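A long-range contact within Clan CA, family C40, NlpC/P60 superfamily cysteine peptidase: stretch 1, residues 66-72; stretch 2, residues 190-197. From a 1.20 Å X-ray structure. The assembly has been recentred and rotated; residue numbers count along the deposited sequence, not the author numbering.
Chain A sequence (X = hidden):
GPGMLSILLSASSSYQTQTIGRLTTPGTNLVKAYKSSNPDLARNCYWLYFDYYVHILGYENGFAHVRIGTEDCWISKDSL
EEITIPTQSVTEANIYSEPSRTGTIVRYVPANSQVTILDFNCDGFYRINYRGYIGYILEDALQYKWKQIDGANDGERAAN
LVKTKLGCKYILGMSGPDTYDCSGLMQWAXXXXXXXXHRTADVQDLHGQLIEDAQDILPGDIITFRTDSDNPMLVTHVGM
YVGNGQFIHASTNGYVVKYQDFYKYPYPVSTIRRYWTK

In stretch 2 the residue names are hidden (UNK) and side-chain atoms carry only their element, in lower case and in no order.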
# COMPACT_ATOMS: atom_id res chain seq x y z
N VAL A 66 -6.05 -8.72 -8.73
CA VAL A 66 -5.90 -7.65 -7.75
C VAL A 66 -4.63 -6.86 -8.04
O VAL A 66 -3.70 -7.35 -8.67
CB VAL A 66 -5.96 -8.17 -6.28
CG1 VAL A 66 -7.27 -8.94 -6.05
CG2 VAL A 66 -4.76 -9.06 -5.96
N ARG A 67 -4.60 -5.66 -7.49
CA ARG A 67 -3.51 -4.74 -7.75
C ARG A 67 -3.18 -3.97 -6.49
O ARG A 67 -4.08 -3.49 -5.79
CB ARG A 67 -3.89 -3.76 -8.85
CG ARG A 67 -2.81 -2.72 -9.20
CD ARG A 67 -3.31 -1.81 -10.30
NE ARG A 67 -4.33 -0.88 -9.89
CZ ARG A 67 -4.08 0.30 -9.31
NH1 ARG A 67 -2.86 0.63 -8.93
NH2 ARG A 67 -5.07 1.16 -9.12
N ILE A 68 -1.88 -3.87 -6.23
CA ILE A 68 -1.34 -3.00 -5.17
C ILE A 68 -0.28 -2.13 -5.85
O ILE A 68 0.74 -2.64 -6.29
CB ILE A 68 -0.75 -3.81 -4.02
CG1 ILE A 68 -1.81 -4.70 -3.38
CG2 ILE A 68 -0.09 -2.89 -2.96
CD1 ILE A 68 -1.16 -5.90 -2.67
N GLY A 69 -0.55 -0.85 -6.01
CA GLY A 69 0.41 -0.01 -6.72
C GLY A 69 0.66 -0.52 -8.13
O GLY A 69 -0.27 -0.69 -8.92
N THR A 70 1.92 -0.74 -8.43
CA THR A 70 2.32 -1.20 -9.74
C THR A 70 2.26 -2.71 -9.88
O THR A 70 2.55 -3.23 -10.95
CB THR A 70 3.75 -0.75 -10.08
OG1 THR A 70 4.64 -1.27 -9.10
CG2 THR A 70 3.90 0.76 -10.06
N GLU A 71 1.94 -3.45 -8.82
CA GLU A 71 1.96 -4.90 -8.82
C GLU A 71 0.56 -5.45 -9.00
O GLU A 71 -0.37 -5.01 -8.33
CB GLU A 71 2.55 -5.40 -7.49
CG GLU A 71 2.79 -6.90 -7.39
CD GLU A 71 3.97 -7.42 -8.20
OE1 GLU A 71 4.81 -6.59 -8.63
OE2 GLU A 71 4.03 -8.66 -8.41
N ASP A 72 0.40 -6.44 -9.86
CA ASP A 72 -0.86 -7.17 -9.99
C ASP A 72 -0.62 -8.67 -9.92
O ASP A 72 0.44 -9.19 -10.29
CB ASP A 72 -1.64 -6.77 -11.27
CG ASP A 72 -0.98 -7.29 -12.52
OD1 ASP A 72 0.09 -6.76 -12.89
OD2 ASP A 72 -1.51 -8.24 -13.11
N UNK A 190 3.57 -0.31 3.62
CA UNK A 190 3.45 0.16 2.25
C UNK A 190 2.13 -0.26 1.59
O UNK A 190 1.59 0.48 0.76
c UNK A 190 4.72 -0.18 1.43
c UNK A 190 7.58 2.92 2.12
c UNK A 190 6.56 3.08 1.22
o UNK A 190 8.44 3.98 2.33
c UNK A 190 7.67 1.76 2.85
c UNK A 190 6.79 0.73 2.60
c UNK A 190 5.77 0.88 1.67
c UNK A 190 5.68 2.07 0.98
N UNK A 191 1.54 -1.38 2.02
CA UNK A 191 0.21 -1.75 1.55
C UNK A 191 -0.77 -0.63 1.84
O UNK A 191 -1.63 -0.31 1.01
o UNK A 191 -2.66 -3.11 2.44
c UNK A 191 -0.27 -3.04 2.21
n UNK A 191 -1.78 -3.94 0.58
c UNK A 191 -1.67 -3.38 1.76
N UNK A 192 -0.66 -0.00 3.01
CA UNK A 192 -1.56 1.08 3.38
C UNK A 192 -1.34 2.36 2.60
O UNK A 192 -2.19 3.27 2.66
c UNK A 192 -4.44 -2.15 6.25
n UNK A 192 -4.10 -0.89 6.48
c UNK A 192 -2.00 0.20 5.76
c UNK A 192 -3.46 0.00 5.53
n UNK A 192 -5.13 -2.81 7.15
c UNK A 192 -1.41 1.31 4.87
n UNK A 192 -4.11 -2.74 5.14
N UNK A 193 -0.27 2.45 1.82
CA UNK A 193 0.01 3.53 0.88
C UNK A 193 -0.16 3.08 -0.56
O UNK A 193 0.21 3.81 -1.49
c UNK A 193 3.10 4.92 2.78
c UNK A 193 1.64 4.60 2.54
c UNK A 193 0.79 5.85 2.82
c UNK A 193 1.43 4.05 1.11
N UNK A 194 -0.74 1.90 -0.77
CA UNK A 194 -0.97 1.39 -2.12
C UNK A 194 0.33 1.27 -2.90
O UNK A 194 0.37 1.52 -4.10
c UNK A 194 -2.02 2.22 -2.86
o UNK A 194 -3.10 2.32 -4.95
o UNK A 194 -2.58 0.29 -4.21
c UNK A 194 -2.60 1.53 -4.11
N UNK A 195 1.38 0.80 -2.20
CA UNK A 195 2.69 0.60 -2.81
C UNK A 195 3.07 -0.84 -2.50
O UNK A 195 3.04 -1.26 -1.33
c UNK A 195 4.13 4.05 -1.86
c UNK A 195 5.14 1.17 -2.65
c UNK A 195 3.36 2.99 -2.68
c UNK A 195 3.72 1.59 -2.23
N UNK A 196 3.45 -1.60 -3.52
CA UNK A 196 3.85 -2.99 -3.30
C UNK A 196 5.33 -3.12 -3.00
O UNK A 196 6.18 -2.60 -3.73
c UNK A 196 3.19 -7.42 -3.52
c UNK A 196 4.34 -7.98 -3.96
c UNK A 196 5.02 -5.84 -4.84
c UNK A 196 5.27 -7.19 -4.62
c UNK A 196 3.84 -5.27 -4.36
c UNK A 196 2.94 -6.08 -3.71
c UNK A 196 3.57 -3.80 -4.55
N UNK A 197 5.63 -3.90 -1.99
CA UNK A 197 6.95 -4.50 -1.89
C UNK A 197 6.72 -5.97 -1.61
O UNK A 197 5.66 -6.36 -1.12
s UNK A 197 8.60 -3.47 1.83
c UNK A 197 7.87 -3.90 -0.87
c UNK A 197 8.78 -1.78 1.42
c UNK A 197 7.39 -4.00 0.53
O HOH W 1 -1.66 2.83 -7.37
O HOH W 2 3.91 -0.17 -6.20

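Position 190 carries one carbon leading into a ring of six carbons that bears a single oxygen, and the end of this group leads away from stretch 1, which it does not touch. It is Tyr190. Its backbone O does the local work, accepting from the N of position 193 at 2.9 Å and from the N of position 195 at 3.0 Å.

Position 191 has two carbons, the second carrying one oxygen and one nitrogen; the nitrogen lies 3.8 Å from Ile68 CD1, a packing contact. This amide is Asn191, and its polar atoms are satisfied elsewhere in the structure.

At position 192, three carbons, a nitrogen and a carbon with two more nitrogens spell a guanidinium, out of reach of stretch 1: Arg192. Position 193 holds four carbons forked at the second, whose end also leads away, touching nothing on stretch 1: Leu193.

Position 194 has two carbons, the second bearing two oxygens. One oxygen sits 2.9 Å from Gly69 N, and a carboxylate accepting from a backbone NH fits: Asp194. That hydrogen bond, to OD1, is short and close to straight, at 154°. OD2 stays 4.3 Å from Arg67 NH1, well out of the guanidinium plane, so only charge acts directly; water 1 bridges them, accepting from NH1 at 3.0 Å and donating to OD2 at 2.9 Å.

Position 195 shows four carbons forked at the first, one arm two carbons long. Its CB points away, leaving backbone to face stretch 1, with its C 3.8 Å from Ile68 CG2: Ile195.

Position 196 has one carbon and a bare six-carbon ring, with Glu71 CG 3.5 Å from the ring centroid, 9° off the normal, a CH-pi contact over one face, and Ile68 CD1 at the edge: Phe196. Phe196 N donates to water 2 at 3.1 Å, as Thr70 N does at 3.0 Å.

Position 197 is unbranched, two carbons, a sulfur and a carbon, pointing away from stretch 1 without touching it: Met197.

The contact pairs a tight hairpin turn with a turn leaving a helix. The type II' turn, closed by Ile68 N to Glu71 O at 2.8 Å and Glu71 N to Ile68 O at 2.9 Å, presents Gly69 where no side chain fits: an ideal CB would lie 2.7 Å from Asp194 O, and the positive phi favours glycine too. Asp194 fastens the turn's backbone, Arg67 NH1 braces it through Gly69 O at 2.9 Å, and Phe196 packs against Ile68 and Glu71.

Stretch 2 (190-197) YNRLDIFM
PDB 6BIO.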